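Local structure of hemerythrin HHE cation binding domain protein (Mycobacterium kansasii, 6TYJ) at residues I57-D60 / L61-A65. The protein binds metal ions through a hemerythrin-type four-helix bundle and is seen with zinc or iron at its metal centre. Residues are numbered along the deposited sequence; the frame is centred on the assembly and turned at random.
Sequences IEDD and LYYPA. With ZN (zinc ion), chain B; ZN (zinc ion), chain D.
The phenol ring of Tyr63 and the side chain of Glu58 leave helix 38-65 side by side, pointing the same way, five residues apart. Glu58 CB sits over one face of the ring, 4.2 Å from its centroid and offset toward the rim, a CH-pi contact. The carboxylate beyond it is turned 29° from the ring plane. Asp59 meets the same ring from the edge: its OD1 lies near the ring plane, 3.8 Å from Tyr63 CD2. From outside, His77 packs edge-to-face with Tyr63.

The backbone turn here is one residue wider than in an alpha-helix, which brings residues five apart alongside each other. Tyr62 N donates to Ile57 O at 3.1 Å and Tyr63 N to Glu58 O at 2.8 Å, both fairly straight and in the carbonyl plane: two successive i to i+5 bonds, a short pi-helical bulge. Ile57 O also takes the ordinary helical bond from Leu61 N, more bent (145°) and from above the carbonyl plane, so two N-H groups share this oxygen. Pro64 brings no N-H to the next turn, and the helix kinks there; its ring instead rests on the preceding turn, CG 3.3 Å from Asp59 O.

Two acidic side chains leave this turn for metal. Glu58 is extended beyond CG (chi2 177°), which carries OE2 to within 1.9 Å of one zinc ion, also held by His20, His54, His114 and Glu118; OE1 ligates another zinc, shared with His80 and His114. Asp59 OD2 binds a further zinc at 2.0 Å, with OD1 more distant, and two waters and His80 join that site. A carboxylate bridging two metals, with histidines from several helices, is the hallmark of the dinuclear centre in hemerythrin-like four-helix bundles; the Asp59 zinc is an additional site beside it.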
loop_
_atom_site.group_PDB
_atom_site.type_symbol
_atom_site.label_atom_id
_atom_site.label_comp_id
_atom_site.label_asym_id
_atom_site.label_seq_id
_atom_site.Cartn_x
_atom_site.Cartn_y
_atom_site.Cartn_z
ATOM N N ILE A 57 2.415 3.152 -7.140
ATOM C CA ILE A 57 3.409 4.217 -7.208
ATOM C C ILE A 57 4.774 3.706 -6.776
ATOM O O ILE A 57 5.791 4.150 -7.351
ATOM C CB ILE A 57 3.009 5.493 -6.438
ATOM C CG1 ILE A 57 3.001 5.296 -4.927
ATOM C CG2 ILE A 57 1.668 6.039 -6.939
ATOM C CD1 ILE A 57 2.806 6.618 -4.203
ATOM N N GLU A 58 4.844 2.744 -5.847
ATOM C CA GLU A 58 6.132 2.159 -5.490
ATOM C C GLU A 58 6.713 1.404 -6.690
ATOM O O GLU A 58 7.873 1.630 -7.077
ATOM C CB GLU A 58 5.977 1.287 -4.215
ATOM C CG GLU A 58 5.899 2.130 -2.957
ATOM C CD GLU A 58 5.676 1.313 -1.733
ATOM O OE1 GLU A 58 5.291 0.158 -1.848
ATOM O OE2 GLU A 58 5.885 1.885 -0.651
ATOM N N ASP A 59 5.903 0.547 -7.343
ATOM C CA ASP A 59 6.434 -0.279 -8.416
ATOM C C ASP A 59 6.714 0.527 -9.682
ATOM O O ASP A 59 7.632 0.186 -10.425
ATOM C CB ASP A 59 5.455 -1.400 -8.763
ATOM C CG ASP A 59 5.429 -2.502 -7.726
ATOM O OD1 ASP A 59 6.431 -2.645 -6.979
ATOM O OD2 ASP A 59 4.421 -3.226 -7.690
ATOM N N ASP A 60 5.938 1.588 -9.932
ATOM C CA ASP A 60 6.011 2.288 -11.219
ATOM C C ASP A 60 6.942 3.486 -11.199
ATOM O O ASP A 60 7.452 3.880 -12.270
ATOM C CB ASP A 60 4.615 2.769 -11.624
ATOM C CG ASP A 60 3.624 1.626 -11.826
ATOM O OD1 ASP A 60 4.035 0.438 -11.871
ATOM O OD2 ASP A 60 2.427 1.924 -11.993
ATOM N N LEU A 61 7.160 4.097 -10.035
ATOM C CA LEU A 61 7.958 5.314 -9.943
ATOM C C LEU A 61 9.087 5.190 -8.927
ATOM O O LEU A 61 10.246 5.462 -9.254
ATOM C CB LEU A 61 7.068 6.511 -9.606
ATOM C CG LEU A 61 6.183 6.953 -10.777
ATOM C CD1 LEU A 61 5.116 7.956 -10.402
ATOM C CD2 LEU A 61 7.077 7.539 -11.853
ATOM N N TYR A 62 8.780 4.797 -7.686
ATOM C CA TYR A 62 9.799 4.929 -6.647
ATOM C C TYR A 62 10.872 3.847 -6.753
ATOM O O TYR A 62 12.075 4.143 -6.763
ATOM C CB TYR A 62 9.130 4.874 -5.271
ATOM C CG TYR A 62 10.114 5.132 -4.138
ATOM C CD1 TYR A 62 10.708 6.377 -3.994
ATOM C CD2 TYR A 62 10.463 4.123 -3.238
ATOM C CE1 TYR A 62 11.600 6.620 -2.956
ATOM C CE2 TYR A 62 11.382 4.359 -2.199
ATOM C CZ TYR A 62 11.938 5.606 -2.072
ATOM O OH TYR A 62 12.833 5.888 -1.060
ATOM N N TYR A 63 10.464 2.579 -6.779
ATOM C CA TYR A 63 11.461 1.525 -6.845
ATOM C C TYR A 63 12.299 1.591 -8.130
ATOM O O TYR A 63 13.502 1.299 -8.041
ATOM C CB TYR A 63 10.782 0.154 -6.673
ATOM C CG TYR A 63 10.267 -0.140 -5.287
ATOM C CD1 TYR A 63 10.789 0.531 -4.202
ATOM C CD2 TYR A 63 9.258 -1.081 -5.072
ATOM C CE1 TYR A 63 10.335 0.267 -2.899
ATOM C CE2 TYR A 63 8.806 -1.345 -3.779
ATOM C CZ TYR A 63 9.349 -0.651 -2.709
ATOM O OH TYR A 63 8.944 -0.875 -1.395
ATOM N N PRO A 64 11.777 1.989 -9.314
ATOM C CA PRO A 64 12.671 2.107 -10.476
ATOM C C PRO A 64 13.769 3.136 -10.269
ATOM O O PRO A 64 14.907 2.930 -10.733
ATOM C CB PRO A 64 11.701 2.482 -11.611
ATOM C CG PRO A 64 10.421 1.751 -11.211
ATOM C CD PRO A 64 10.348 1.966 -9.708
ATOM N N ALA A 65 13.455 4.246 -9.586
ATOM C CA ALA A 65 14.455 5.259 -9.275
ATOM C C ALA A 65 15.539 4.712 -8.365
ATOM O O ALA A 65 16.679 5.211 -8.362
ATOM C CB ALA A 65 13.791 6.468 -8.617
HETATM ZN ZN ZN B . 5.158 1.531 1.100
HETATM ZN ZN ZN D . 4.667 -4.608 -6.323
HETATM O O HOH W 1 5.888 -5.985 -6.838
HETATM O O HOH W 2 2.837 -5.409 -6.317
#